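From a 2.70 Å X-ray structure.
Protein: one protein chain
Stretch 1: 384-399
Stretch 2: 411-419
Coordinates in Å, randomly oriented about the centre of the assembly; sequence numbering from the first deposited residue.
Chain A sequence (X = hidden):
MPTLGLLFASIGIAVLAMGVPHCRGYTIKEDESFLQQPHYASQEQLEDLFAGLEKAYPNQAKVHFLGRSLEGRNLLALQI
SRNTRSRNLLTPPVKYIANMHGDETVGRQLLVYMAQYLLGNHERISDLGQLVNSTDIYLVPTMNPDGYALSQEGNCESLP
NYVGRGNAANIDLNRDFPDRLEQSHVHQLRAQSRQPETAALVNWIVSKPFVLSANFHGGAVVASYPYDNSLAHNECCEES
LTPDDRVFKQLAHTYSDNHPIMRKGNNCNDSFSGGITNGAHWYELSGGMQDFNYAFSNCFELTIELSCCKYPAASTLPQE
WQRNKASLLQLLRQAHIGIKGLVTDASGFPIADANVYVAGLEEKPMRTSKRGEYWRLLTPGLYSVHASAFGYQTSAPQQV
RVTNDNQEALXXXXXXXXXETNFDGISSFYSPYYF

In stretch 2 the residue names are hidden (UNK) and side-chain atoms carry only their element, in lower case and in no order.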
ATOM      1  N   SER A 384       0.856  10.863  24.107  1.00 47.29           N
ATOM      2  CA  SER A 384      -0.331  10.687  24.928  1.00 44.18           C
ATOM      3  C   SER A 384      -1.469  10.233  24.028  1.00 46.98           C
ATOM      4  O   SER A 384      -1.993  10.997  23.210  1.00 29.90           O
ATOM      5  CB  SER A 384      -0.696  11.985  25.645  1.00 34.49           C
ATOM      6  OG  SER A 384       0.007  12.088  26.869  1.00 72.52           O
ATOM      7  N   VAL A 385      -1.831   8.969  24.163  1.00 50.32           N
ATOM      8  CA  VAL A 385      -2.880   8.403  23.331  1.00 46.64           C
ATOM      9  C   VAL A 385      -4.166   8.321  24.133  1.00 41.96           C
ATOM     10  O   VAL A 385      -4.132   8.018  25.328  1.00 40.25           O
ATOM     11  CB  VAL A 385      -2.495   6.991  22.861  1.00 31.83           C
ATOM     12  CG1 VAL A 385      -3.386   6.554  21.729  1.00 23.83           C
ATOM     13  CG2 VAL A 385      -1.038   6.962  22.440  1.00 30.44           C
ATOM     14  N   HIS A 386      -5.294   8.607  23.487  1.00 28.79           N
ATOM     15  CA  HIS A 386      -6.601   8.402  24.111  1.00 25.72           C
ATOM     16  C   HIS A 386      -7.657   7.972  23.113  1.00 31.60           C
ATOM     17  O   HIS A 386      -7.487   8.147  21.901  1.00 26.31           O
ATOM     18  CB  HIS A 386      -7.065   9.639  24.903  1.00 55.76           C
ATOM     19  CG  HIS A 386      -7.632  10.752  24.063  1.00 66.44           C
ATOM     20  ND1 HIS A 386      -7.669  10.725  22.690  1.00 78.96           N
ATOM     21  CD2 HIS A 386      -8.173  11.941  24.432  1.00 69.35           C
ATOM     22  CE1 HIS A 386      -8.219  11.843  22.243  1.00 58.62           C
ATOM     23  NE2 HIS A 386      -8.533  12.594  23.279  1.00 53.83           N
ATOM     24  N   ALA A 387      -8.752   7.421  23.627  1.00 33.91           N
ATOM     25  CA  ALA A 387      -9.784   6.858  22.774  1.00 33.77           C
ATOM     26  C   ALA A 387     -11.142   7.428  23.122  1.00 41.26           C
ATOM     27  O   ALA A 387     -11.427   7.752  24.279  1.00 41.55           O
ATOM     28  CB  ALA A 387      -9.798   5.332  22.890  1.00 35.92           C
ATOM     29  N   SER A 388     -11.987   7.552  22.111  1.00 23.50           N
ATOM     30  CA  SER A 388     -13.339   8.011  22.346  1.00 31.41           C
ATOM     31  C   SER A 388     -14.310   7.315  21.399  1.00 42.14           C
ATOM     32  O   SER A 388     -13.908   6.709  20.395  1.00 34.12           O
ATOM     33  CB  SER A 388     -13.412   9.523  22.178  1.00 36.32           C
ATOM     34  OG  SER A 388     -12.936   9.906  20.899  1.00 41.93           O
ATOM     35  N   ALA A 389     -15.590   7.395  21.742  1.00 46.43           N
ATOM     36  CA  ALA A 389     -16.652   6.785  20.957  1.00 37.28           C
ATOM     37  C   ALA A 389     -18.000   7.329  21.425  1.00 43.52           C
ATOM     38  O   ALA A 389     -18.203   7.592  22.613  1.00 55.75           O
ATOM     39  CB  ALA A 389     -16.612   5.255  21.085  1.00 27.10           C
ATOM     40  N   PHE A 390     -18.916   7.503  20.481  1.00 44.27           N
ATOM     41  CA  PHE A 390     -20.270   7.944  20.785  1.00 59.19           C
ATOM     42  C   PHE A 390     -20.921   6.996  21.795  1.00 57.35           C
ATOM     43  O   PHE A 390     -20.839   5.776  21.657  1.00 58.46           O
ATOM     44  CB  PHE A 390     -21.089   8.007  19.489  1.00 73.89           C
ATOM     45  CG  PHE A 390     -22.538   8.352  19.689  1.00 94.00           C
ATOM     46  CD1 PHE A 390     -23.522   7.387  19.538  1.00103.69           C
ATOM     47  CD2 PHE A 390     -22.919   9.640  20.013  1.00103.67           C
ATOM     48  CE1 PHE A 390     -24.866   7.700  19.718  1.00107.80           C
ATOM     49  CE2 PHE A 390     -24.260   9.958  20.193  1.00109.69           C
ATOM     50  CZ  PHE A 390     -25.233   8.985  20.046  1.00108.21           C
ATOM     51  N   GLY A 391     -21.552   7.557  22.821  1.00 51.76           N
ATOM     52  CA  GLY A 391     -22.198   6.740  23.828  1.00 51.74           C
ATOM     53  C   GLY A 391     -21.197   6.251  24.851  1.00 48.05           C
ATOM     54  O   GLY A 391     -21.527   5.454  25.730  1.00 39.34           O
ATOM     55  N   TYR A 392     -19.965   6.733  24.735  1.00 52.29           N
ATOM     56  CA  TYR A 392     -18.915   6.375  25.679  1.00 53.53           C
ATOM     57  C   TYR A 392     -18.175   7.592  26.190  1.00 50.74           C
ATOM     58  O   TYR A 392     -17.912   8.526  25.439  1.00 54.43           O
ATOM     59  CB  TYR A 392     -17.929   5.396  25.048  1.00 52.81           C
ATOM     60  CG  TYR A 392     -18.522   4.037  24.813  1.00 62.06           C
ATOM     61  CD1 TYR A 392     -18.386   3.026  25.767  1.00 70.68           C
ATOM     62  CD2 TYR A 392     -19.235   3.760  23.655  1.00 48.35           C
ATOM     63  CE1 TYR A 392     -18.936   1.772  25.566  1.00 65.93           C
ATOM     64  CE2 TYR A 392     -19.788   2.509  23.444  1.00 55.23           C
ATOM     65  CZ  TYR A 392     -19.637   1.518  24.403  1.00 66.60           C
ATOM     66  OH  TYR A 392     -20.185   0.266  24.195  1.00 69.22           O
ATOM     67  N   GLN A 393     -17.856   7.572  27.480  1.00 61.41           N
ATOM     68  CA  GLN A 393     -17.018   8.602  28.078  1.00 57.39           C
ATOM     69  C   GLN A 393     -15.605   8.433  27.531  1.00 57.53           C
ATOM     70  O   GLN A 393     -15.045   7.335  27.538  1.00 47.67           O
ATOM     71  CB  GLN A 393     -17.037   8.516  29.607  1.00 37.13           C
ATOM     72  CG  GLN A 393     -18.442   8.508  30.192  1.00 53.31           C
ATOM     73  CD  GLN A 393     -18.471   8.498  31.717  1.00 70.04           C
ATOM     74  OE1 GLN A 393     -17.486   8.147  32.376  1.00 69.21           O
ATOM     75  NE2 GLN A 393     -19.615   8.883  32.284  1.00 69.23           N
ATOM     76  N   THR A 394     -15.053   9.530  27.027  1.00 59.52           N
ATOM     77  CA  THR A 394     -13.733   9.511  26.425  1.00 58.55           C
ATOM     78  C   THR A 394     -12.714   9.080  27.459  1.00 54.79           C
ATOM     79  O   THR A 394     -12.630   9.675  28.527  1.00 59.12           O
ATOM     80  CB  THR A 394     -13.347  10.896  25.896  1.00 51.76           C
ATOM     81  OG1 THR A 394     -14.339  11.347  24.969  1.00 48.77           O
ATOM     82  CG2 THR A 394     -12.001  10.834  25.198  1.00 59.47           C
ATOM     83  N   SER A 395     -11.946   8.043  27.141  1.00 45.68           N
ATOM     84  CA  SER A 395     -10.970   7.506  28.081  1.00 47.06           C
ATOM     85  C   SER A 395      -9.998   8.555  28.586  1.00 54.91           C
ATOM     86  O   SER A 395      -9.753   9.576  27.927  1.00 51.98           O
ATOM     87  CB  SER A 395     -10.144   6.407  27.429  1.00 41.51           C
ATOM     88  OG  SER A 395      -9.206   6.974  26.531  1.00 40.05           O
ATOM     89  N   ALA A 396      -9.431   8.282  29.758  1.00 48.29           N
ATOM     90  CA  ALA A 396      -8.300   9.050  30.242  1.00 41.62           C
ATOM     91  C   ALA A 396      -7.122   8.752  29.316  1.00 55.19           C
ATOM     92  O   ALA A 396      -7.068   7.690  28.689  1.00 63.99           O
ATOM     93  CB  ALA A 396      -7.971   8.666  31.677  1.00 30.87           C
ATOM     94  N   PRO A 397      -6.169   9.687  29.229  1.00 49.48           N
ATOM     95  CA  PRO A 397      -5.042   9.541  28.308  1.00 40.01           C
ATOM     96  C   PRO A 397      -3.982   8.599  28.858  1.00 43.80           C
ATOM     97  O   PRO A 397      -3.813   8.484  30.073  1.00 44.80           O
ATOM     98  CB  PRO A 397      -4.467  10.967  28.219  1.00 46.19           C
ATOM     99  CG  PRO A 397      -5.401  11.857  29.049  1.00 54.41           C
ATOM    100  CD  PRO A 397      -6.100  10.945  29.994  1.00 56.70           C
ATOM    101  N   GLN A 398      -3.275   7.928  27.958  1.00 49.49           N
ATOM    102  CA  GLN A 398      -2.144   7.106  28.350  1.00 50.02           C
ATOM    103  C   GLN A 398      -0.888   7.611  27.635  1.00 48.16           C
ATOM    104  O   GLN A 398      -0.921   7.997  26.459  1.00 47.41           O
ATOM    105  CB  GLN A 398      -2.406   5.608  28.078  1.00 46.98           C
ATOM    106  CG  GLN A 398      -3.540   4.990  28.941  1.00 32.97           C
ATOM    107  CD  GLN A 398      -3.936   3.555  28.550  1.00 45.35           C
ATOM    108  OE1 GLN A 398      -3.090   2.679  28.393  1.00 50.39           O
ATOM    109  NE2 GLN A 398      -5.236   3.318  28.411  1.00 51.28           N
ATOM    110  N   GLN A 399       0.212   7.634  28.375  1.00 55.03           N
ATOM    111  CA  GLN A 399       1.504   8.034  27.845  1.00 55.73           C
ATOM    112  C   GLN A 399       2.315   6.793  27.495  1.00 59.55           C
ATOM    113  O   GLN A 399       2.408   5.855  28.280  1.00 67.30           O
ATOM    114  CB  GLN A 399       2.239   8.874  28.876  1.00 60.52           C
ATOM    115  CG  GLN A 399       3.738   8.908  28.699  1.00 80.41           C
ATOM    116  CD  GLN A 399       4.455   9.255  29.990  1.00 96.74           C
ATOM    117  OE1 GLN A 399       4.544   8.437  30.905  1.00102.82           O
ATOM    118  NE2 GLN A 399       4.965  10.476  30.073  1.00102.25           N
ATOM    119  N   UNK A 411       1.642  -2.838  22.400  1.00 38.35           N
ATOM    120  CA  UNK A 411       0.240  -3.030  22.751  1.00 38.14           C
ATOM    121  C   UNK A 411      -0.230  -1.952  23.709  1.00 38.99           C
ATOM    122  O   UNK A 411       0.523  -1.507  24.571  1.00 39.35           O
ATOM    123  n   UNK A 411      -3.795  -8.157  22.873  1.00 43.60           N
ATOM    124  c   UNK A 411      -2.396  -4.761  22.737  1.00 25.60           C
ATOM    125  c   UNK A 411      -1.423  -4.534  23.880  1.00 32.41           C
ATOM    126  c   UNK A 411      -3.657  -6.853  23.087  1.00 43.70           C
ATOM    127  n   UNK A 411      -4.559  -6.219  23.820  1.00 43.08           N
ATOM    128  c   UNK A 411      -0.001  -4.392  23.384  1.00 23.51           C
ATOM    129  n   UNK A 411      -2.635  -6.184  22.553  1.00 34.21           N
ATOM    130  N   UNK A 412      -1.480  -1.536  23.560  1.00 37.00           N
ATOM    131  CA  UNK A 412      -2.028  -0.471  24.379  1.00 37.43           C
ATOM    132  C   UNK A 412      -3.529  -0.472  24.173  1.00 40.57           C
ATOM    133  O   UNK A 412      -4.012  -0.153  23.092  1.00 34.87           O
ATOM    134  c   UNK A 412      -1.152   2.047  26.165  1.00 59.59           C
ATOM    135  c   UNK A 412      -1.420   3.397  24.099  1.00 28.96           C
ATOM    136  c   UNK A 412      -1.810   2.110  24.804  1.00 47.80           C
ATOM    137  c   UNK A 412      -1.434   0.882  23.966  1.00 41.05           C
ATOM    138  N   UNK A 413      -4.267  -0.854  25.210  1.00 48.51           N
ATOM    139  CA  UNK A 413      -5.711  -1.042  25.096  1.00 38.54           C
ATOM    140  C   UNK A 413      -6.477   0.037  25.827  1.00 37.99           C
ATOM    141  O   UNK A 413      -5.909   0.826  26.573  1.00 42.00           O
ATOM    142  o   UNK A 413      -4.973  -3.371  23.813  1.00 40.94           O
ATOM    143  c   UNK A 413      -6.135  -2.401  25.669  1.00 37.17           C
ATOM    144  c   UNK A 413      -5.569  -3.574  24.894  1.00 37.49           C
ATOM    145  o   UNK A 413      -5.738  -4.709  25.376  1.00 43.16           O
ATOM    146  N   UNK A 414      -7.783   0.037  25.617  1.00 43.66           N
ATOM    147  CA  UNK A 414      -8.663   0.982  26.264  1.00 38.62           C
ATOM    148  C   UNK A 414      -9.975   0.325  26.664  1.00 50.05           C
ATOM    149  O   UNK A 414     -10.587  -0.398  25.870  1.00 49.81           O
ATOM    150  c   UNK A 414      -7.293   4.011  25.760  1.00 54.52           C
ATOM    151  c   UNK A 414      -5.816   3.300  23.528  1.00 51.53           C
ATOM    152  c   UNK A 414      -6.957   2.587  23.866  1.00 48.62           C
ATOM    153  c   UNK A 414      -8.938   2.159  25.333  1.00 42.79           C
ATOM    154  c   UNK A 414      -5.411   4.376  24.315  1.00 54.23           C
ATOM    155  c   UNK A 414      -6.151   4.729  25.437  1.00 52.26           C
ATOM    156  c   UNK A 414      -7.708   2.936  24.977  1.00 49.31           C
ATOM    157  N   UNK A 415     -10.385   0.562  27.908  1.00 47.05           N
ATOM    158  CA  UNK A 415     -11.757   0.310  28.325  1.00 50.61           C
ATOM    159  C   UNK A 415     -12.496   1.641  28.478  1.00 51.27           C
ATOM    160  O   UNK A 415     -11.999   2.581  29.106  1.00 40.92           O
ATOM    161  c   UNK A 415     -11.316  -1.921  29.453  1.00 65.27           C
ATOM    162  c   UNK A 415     -11.636  -4.301  30.218  1.00 84.87           C
ATOM    163  c   UNK A 415     -11.818  -2.824  30.570  1.00 80.59           C
ATOM    164  c   UNK A 415     -11.817  -0.506  29.617  1.00 47.44           C
ATOM    165  n   UNK A 415     -12.321  -5.195  31.204  1.00 87.54           N
ATOM    166  N   UNK A 416     -13.677   1.712  27.872  1.00 51.41           N
ATOM    167  CA  UNK A 416     -14.506   2.908  27.912  1.00 45.99           C
ATOM    168  C   UNK A 416     -15.815   2.589  28.590  1.00 47.88           C
ATOM    169  O   UNK A 416     -16.410   1.538  28.332  1.00 47.98           O
ATOM    170  c   UNK A 416     -14.122   4.192  24.208  1.00 25.40           C
ATOM    171  c   UNK A 416     -13.642   3.619  25.545  1.00 37.20           C
ATOM    172  c   UNK A 416     -14.811   3.399  26.497  1.00 49.27           C
ATOM    173  c   UNK A 416     -12.634   4.535  26.197  1.00 40.22           C
ATOM    174  N   UNK A 417     -16.266   3.500  29.451  1.00 50.77           N
ATOM    175  CA  UNK A 417     -17.542   3.331  30.134  1.00 37.70           C
ATOM    176  C   UNK A 417     -18.622   4.024  29.325  1.00 39.51           C
ATOM    177  O   UNK A 417     -18.354   5.021  28.668  1.00 53.82           O
ATOM    178  c   UNK A 417     -17.474   3.892  31.535  1.00 26.91           C
ATOM    179  N   UNK A 418     -19.841   3.477  29.325  1.00 33.34           N
ATOM    180  CA  UNK A 418     -20.855   4.213  28.579  1.00 37.31           C
ATOM    181  C   UNK A 418     -21.091   5.520  29.318  1.00 59.96           C
ATOM    182  O   UNK A 418     -20.941   5.546  30.537  1.00 70.26           O
ATOM    183  c   UNK A 418     -21.574   1.961  29.124  1.00 40.48           C
ATOM    184  c   UNK A 418     -20.374   2.256  29.953  1.00 36.80           C
ATOM    185  c   UNK A 418     -22.091   3.308  28.677  1.00 46.45           C
ATOM    186  N   UNK A 419     -21.436   6.581  28.597  1.00 72.49           N
ATOM    187  CA  UNK A 419     -21.750   7.872  29.212  1.00 75.25           C
ATOM    188  C   UNK A 419     -22.599   7.742  30.484  1.00 65.19           C
ATOM    189  O   UNK A 419     -22.521   8.586  31.381  1.00 48.17           O
ATOM    190  c   UNK A 419     -21.550   9.182  27.085  1.00 58.31           C
ATOM    191  c   UNK A 419     -22.481   8.795  28.214  1.00 65.28           C
ATOM    192  c   UNK A 419     -23.732   8.112  27.662  1.00 49.97           C
TER

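Position 411 carries seven side-chain atoms: three carbons, a nitrogen, then a carbon bearing two more nitrogens. That guanidinium makes it Arg411. It touches nothing on stretch 1 and turns instead to its own stretch, forming a salt bridge with the side chain at 413.

Position 412 has four carbons, forked at the second, and points toward stretch 1. One branch end lies 4.0 Å from Val385 CB; the other lies 3.0 Å from Gln398 OE1, a tight approach. The fork after a single methylene gives Leu412.

At 413 two carbons end in two oxygens, a short carboxylate: Asp413. Its CA-to-CB bond points away, and Arg411 NH1 sits 2.5 Å from Asp413 OD2. The backbone does the work across the contact, where Gln398 NE2 donates to Asp413 O at 3.2 Å.

Position 414 shows one carbon and then a six-carbon ring with no heteroatom, buried and pointing toward stretch 1. Ala387 CB lies over one ring face, 4.0 Å from the centroid and 20° off the normal, a CH-pi contact. This is Phe414. Val385 CG1 meets Phe414 CZ at 3.9 Å, and Ser395 OG, already bonded to Ala387 N, stands 3.6 Å from Phe414 CD2.

Position 415 is four carbons in a row ending in nitrogen, exposed and directed away: Lys415, all but idle here.

Four carbons forked at the second recur at 416, buried and pointing toward stretch 1. One branch end lies 3.3 Å from Ser395 CB, the other 4.1 Å from Ala389 CB, and the CB packs on Tyr392 CD1 at 3.7 Å. This is Leu416, whose area covered by the other stretch is the largest in either segment.

At 417 a lone carbon, the CB, lies 4.3 Å from Gln393 OE1, which means Ala417. Its carbonyl accepts from the backbone, Gln393 N to Ala417 O at 2.9 Å.

At 418 three carbons close a ring onto the backbone nitrogen, one of them 4.4 Å from Tyr392 CE1, so this is Pro418. Without an N-H, it contributes a CA-H...O contact, Pro418 CA to Gly391 O at 3.2 Å.

Position 419 bears one carbon carrying two more, one of these 3.7 Å from Tyr392 N: Val419. Val419 N donates to Gly391 O at 3.1 Å, and Gln393 NE2 donates to Val419 O, also at 3.1 Å.

The rules are legible. Alternation sends 412, 414 and 416 inward; Leu412 meets Val385 and Gln398, while Phe414 and Leu416 pack on small residues such as Ala387 and Ser395. A single backbone bridge, Tyr392 with Pro418, fixes the register at one end; at the other, Gln398 fastens a carbonyl through its side-chain amide.

Stretch 2 411-419: RLDFKLAPV
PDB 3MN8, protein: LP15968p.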